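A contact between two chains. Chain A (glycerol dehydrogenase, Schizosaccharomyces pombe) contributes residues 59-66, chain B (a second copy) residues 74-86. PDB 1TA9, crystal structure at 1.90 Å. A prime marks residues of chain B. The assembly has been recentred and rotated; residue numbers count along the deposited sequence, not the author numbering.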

# COMPACT_ATOMS: atom_id res chain seq x y z
N GLU A 59 -14.73 -43.10 11.90
CA GLU A 59 -15.58 -43.36 10.75
C GLU A 59 -15.41 -42.24 9.73
O GLU A 59 -15.69 -41.07 10.02
CB GLU A 59 -17.04 -43.45 11.19
N GLU A 60 -14.96 -42.59 8.53
CA GLU A 60 -14.74 -41.61 7.47
C GLU A 60 -15.98 -41.39 6.61
O GLU A 60 -16.76 -42.32 6.38
CB GLU A 60 -13.57 -42.05 6.58
CG GLU A 60 -13.14 -41.00 5.56
CD GLU A 60 -11.95 -41.45 4.73
OE1 GLU A 60 -11.43 -40.63 3.94
OE2 GLU A 60 -11.53 -42.62 4.87
N SER A 61 -16.15 -40.16 6.14
CA SER A 61 -17.30 -39.80 5.31
C SER A 61 -16.92 -38.78 4.24
O SER A 61 -15.88 -38.14 4.33
CB SER A 61 -18.42 -39.23 6.20
OG SER A 61 -19.53 -38.84 5.42
N LYS A 62 -17.78 -38.65 3.24
CA LYS A 62 -17.55 -37.71 2.14
C LYS A 62 -18.35 -36.43 2.36
O LYS A 62 -18.28 -35.48 1.57
CB LYS A 62 -17.96 -38.38 0.82
CG LYS A 62 -17.94 -37.46 -0.39
CD LYS A 62 -19.33 -37.31 -0.99
CE LYS A 62 -19.86 -38.62 -1.57
NZ LYS A 62 -20.16 -39.65 -0.53
N ASP A 63 -19.11 -36.40 3.44
CA ASP A 63 -19.91 -35.23 3.77
C ASP A 63 -19.05 -34.21 4.51
O ASP A 63 -17.98 -34.54 5.03
CB ASP A 63 -21.10 -35.65 4.64
CG ASP A 63 -21.98 -36.69 3.95
OD1 ASP A 63 -22.42 -36.43 2.80
OD2 ASP A 63 -22.24 -37.75 4.54
N ARG A 64 -19.52 -32.96 4.54
CA ARG A 64 -18.82 -31.88 5.23
C ARG A 64 -19.34 -31.92 6.66
O ARG A 64 -20.54 -31.75 6.90
CB ARG A 64 -19.16 -30.54 4.57
CG ARG A 64 -18.37 -29.37 5.11
CD ARG A 64 -18.77 -28.06 4.43
NE ARG A 64 -18.59 -28.10 2.98
CZ ARG A 64 -18.35 -27.02 2.24
NH1 ARG A 64 -18.20 -27.13 0.92
NH2 ARG A 64 -18.24 -25.83 2.81
N ILE A 65 -18.46 -32.14 7.62
CA ILE A 65 -18.88 -32.28 9.01
C ILE A 65 -18.23 -31.34 10.03
O ILE A 65 -17.01 -31.13 10.00
CB ILE A 65 -18.62 -33.74 9.48
CG1 ILE A 65 -19.28 -34.72 8.51
CG2 ILE A 65 -19.14 -33.95 10.90
CD1 ILE A 65 -18.94 -36.19 8.77
N PHE A 66 -19.05 -30.79 10.92
CA PHE A 66 -18.59 -29.91 11.99
C PHE A 66 -19.07 -30.55 13.29
O PHE A 66 -20.23 -30.96 13.40
CB PHE A 66 -19.20 -28.51 11.86
CG PHE A 66 -18.77 -27.56 12.95
CD1 PHE A 66 -19.51 -27.42 14.12
CD2 PHE A 66 -17.60 -26.81 12.82
CE1 PHE A 66 -19.10 -26.55 15.14
CE2 PHE A 66 -17.18 -25.94 13.82
CZ PHE A 66 -17.93 -25.81 14.99
N GLN B 74 -23.36 -32.14 6.19
CA GLN B 74 -23.83 -31.64 4.90
C GLN B 74 -23.18 -32.37 3.72
O GLN B 74 -21.96 -32.45 3.62
CB GLN B 74 -23.51 -30.14 4.82
CG GLN B 74 -23.80 -29.48 3.50
CD GLN B 74 -23.18 -28.09 3.42
OE1 GLN B 74 -23.29 -27.30 4.35
NE2 GLN B 74 -22.52 -27.80 2.30
N GLY B 75 -24.00 -32.90 2.81
CA GLY B 75 -23.45 -33.60 1.67
C GLY B 75 -24.51 -34.00 0.65
O GLY B 75 -25.68 -34.11 0.99
N ARG B 76 -24.09 -34.21 -0.59
CA ARG B 76 -25.04 -34.58 -1.63
C ARG B 76 -25.45 -36.04 -1.47
O ARG B 76 -24.59 -36.93 -1.39
CB ARG B 76 -24.43 -34.36 -3.01
CG ARG B 76 -25.47 -34.40 -4.11
CD ARG B 76 -24.89 -34.08 -5.47
NE ARG B 76 -25.97 -33.75 -6.40
CZ ARG B 76 -25.79 -33.32 -7.64
NH1 ARG B 76 -24.57 -33.18 -8.14
NH2 ARG B 76 -26.85 -33.02 -8.39
N HIS B 77 -26.75 -36.28 -1.42
CA HIS B 77 -27.31 -37.62 -1.26
C HIS B 77 -27.09 -38.12 0.17
O HIS B 77 -27.25 -39.31 0.46
CB HIS B 77 -26.66 -38.60 -2.24
CG HIS B 77 -26.78 -38.18 -3.67
ND1 HIS B 77 -27.99 -37.96 -4.29
CD2 HIS B 77 -25.83 -37.91 -4.60
CE1 HIS B 77 -27.79 -37.58 -5.54
NE2 HIS B 77 -26.49 -37.54 -5.76
N ALA B 78 -26.75 -37.20 1.07
CA ALA B 78 -26.49 -37.54 2.46
C ALA B 78 -27.61 -38.32 3.13
O ALA B 78 -27.35 -39.17 3.97
CB ALA B 78 -26.19 -36.27 3.26
N PHE B 79 -28.86 -38.03 2.77
CA PHE B 79 -29.98 -38.74 3.38
C PHE B 79 -29.90 -40.25 3.15
O PHE B 79 -30.52 -41.02 3.88
CB PHE B 79 -31.33 -38.22 2.86
CG PHE B 79 -31.69 -36.84 3.35
CD1 PHE B 79 -31.09 -36.31 4.49
CD2 PHE B 79 -32.66 -36.10 2.69
CE1 PHE B 79 -31.46 -35.05 4.97
CE2 PHE B 79 -33.04 -34.84 3.16
CZ PHE B 79 -32.43 -34.31 4.31
N THR B 80 -29.13 -40.68 2.15
CA THR B 80 -28.98 -42.11 1.88
C THR B 80 -27.97 -42.72 2.84
O THR B 80 -27.75 -43.93 2.83
CB THR B 80 -28.51 -42.39 0.43
OG1 THR B 80 -27.20 -41.85 0.24
CG2 THR B 80 -29.47 -41.78 -0.58
N ARG B 81 -27.37 -41.87 3.66
CA ARG B 81 -26.38 -42.30 4.66
C ARG B 81 -26.88 -41.90 6.05
O ARG B 81 -26.09 -41.71 6.97
CB ARG B 81 -25.03 -41.62 4.40
CG ARG B 81 -24.35 -42.00 3.10
CD ARG B 81 -22.99 -41.30 2.96
NE ARG B 81 -23.11 -39.89 2.60
CZ ARG B 81 -23.42 -39.46 1.38
NH1 ARG B 81 -23.64 -40.33 0.40
NH2 ARG B 81 -23.50 -38.16 1.13
N SER B 82 -28.20 -41.78 6.19
CA SER B 82 -28.80 -41.37 7.46
C SER B 82 -28.39 -42.17 8.70
O SER B 82 -27.98 -41.60 9.70
CB SER B 82 -30.32 -41.38 7.35
OG SER B 82 -30.77 -40.44 6.39
N TYR B 83 -28.51 -43.50 8.64
CA TYR B 83 -28.17 -44.33 9.79
C TYR B 83 -26.79 -44.06 10.36
O TYR B 83 -26.60 -44.01 11.57
CB TYR B 83 -28.30 -45.81 9.43
CG TYR B 83 -28.11 -46.71 10.63
CD1 TYR B 83 -26.90 -47.35 10.87
CD2 TYR B 83 -29.14 -46.88 11.56
CE1 TYR B 83 -26.71 -48.14 12.00
CE2 TYR B 83 -28.96 -47.67 12.69
CZ TYR B 83 -27.75 -48.29 12.91
OH TYR B 83 -27.56 -49.06 14.04
N MET B 84 -25.82 -43.89 9.47
CA MET B 84 -24.44 -43.62 9.83
C MET B 84 -24.29 -42.51 10.87
O MET B 84 -23.41 -42.55 11.73
CB MET B 84 -23.69 -43.25 8.55
CG MET B 84 -22.32 -42.66 8.73
SD MET B 84 -21.65 -42.31 7.09
CE MET B 84 -19.94 -41.97 7.51
N TYR B 85 -25.18 -41.53 10.79
CA TYR B 85 -25.14 -40.41 11.72
C TYR B 85 -26.20 -40.56 12.80
O TYR B 85 -25.92 -40.34 13.99
CB TYR B 85 -25.35 -39.11 10.94
CG TYR B 85 -24.35 -38.92 9.82
CD1 TYR B 85 -23.01 -38.62 10.10
CD2 TYR B 85 -24.73 -39.07 8.49
CE1 TYR B 85 -22.08 -38.47 9.08
CE2 TYR B 85 -23.80 -38.92 7.46
CZ TYR B 85 -22.48 -38.62 7.76
OH TYR B 85 -21.56 -38.47 6.75
N VAL B 86 -27.41 -40.94 12.41
CA VAL B 86 -28.49 -41.10 13.36
C VAL B 86 -28.16 -42.11 14.46
O VAL B 86 -28.60 -41.95 15.60
CB VAL B 86 -29.79 -41.56 12.65
CG1 VAL B 86 -30.87 -41.87 13.69
CG2 VAL B 86 -30.27 -40.49 11.70

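What does the approach to the strand, Glu59 to Ser61, offer chain B? Chiefly a backbone carbonyl and a short polar side chain. The CA-to-CB bond of Glu60 points away, and Glu60 O lies 3.4 Å from Met84′ CE, the end of a fully extended methionine. The same CE methyl of Met84′ packs against Ser61, 3.4 Å from Ser61 CB. Ser61 itself points toward chain B, and its OG donates a very short hydrogen bond to Tyr85′ OH, 2.5 Å away, meeting the tyrosine at the edge of its ring, where the hydroxyl lies.

How does Lys62 come to sit beside another cation? Its CA-to-CB bond runs sideways, yet the chain bends so that Lys62 NZ ends 3.7 Å from Arg81′ NH1, over one face of the guanidinium. Like charges this close would normally repel, but the carboxylate of Asp63, bound near the plane of the guanidinium, brings negative charge to the same arginine and can offset part of that repulsion.

Why is Asp63 the centre of the contact? It is buried, it points toward chain B, and both its carboxylate oxygens are used. Arg81′ NH2 donates to Asp63 OD1 at 2.6 Å and Arg81′ NE to Asp63 OD2 at 3.0 Å, both within a salt bridge, so charge and direction reinforce each other. Asp63 OD2 also accepts a very short bond from Tyr85′ OH, at 2.4 Å; that hydroxyl thus accepts from Ser61 and donates to Asp63. Within chain A, Asp63 N donates to Ser61 OG at 3.2 Å, tying the two residues together. Arg81′ is steadied in turn by its own chain, Arg81′ NH2 also donating to Arg76′ O at 3.0 Å. The carboxylate needs room beside the backbone, and Gly75′ provides it: Asp63 OD1 is 3.2 Å from Gly75′ CA, and an ideal CB on that glycine would fall 1.7 Å from Asp63 OD1, a clash.

Where do the two backbones join? Arg64 and Gln74′ form an antiparallel hydrogen-bonded pair, with Arg64 N donating to Gln74′ O at 2.7 Å and Gln74′ N returning a bond to Arg64 O at 2.9 Å. Their side chains share one face of the sheet, where Gln74′ NE2 lies over a face of the Arg64 guanidinium, 4.0 Å from Arg64 NE; Arg64 NH1 and NH2, and Gln74′ NE2 itself, are hydrogen-bonded elsewhere in the structure. Ile65 then adds an apolar contact, Ile65 CD1 reaching to 3.9 Å from Tyr85′ CE1.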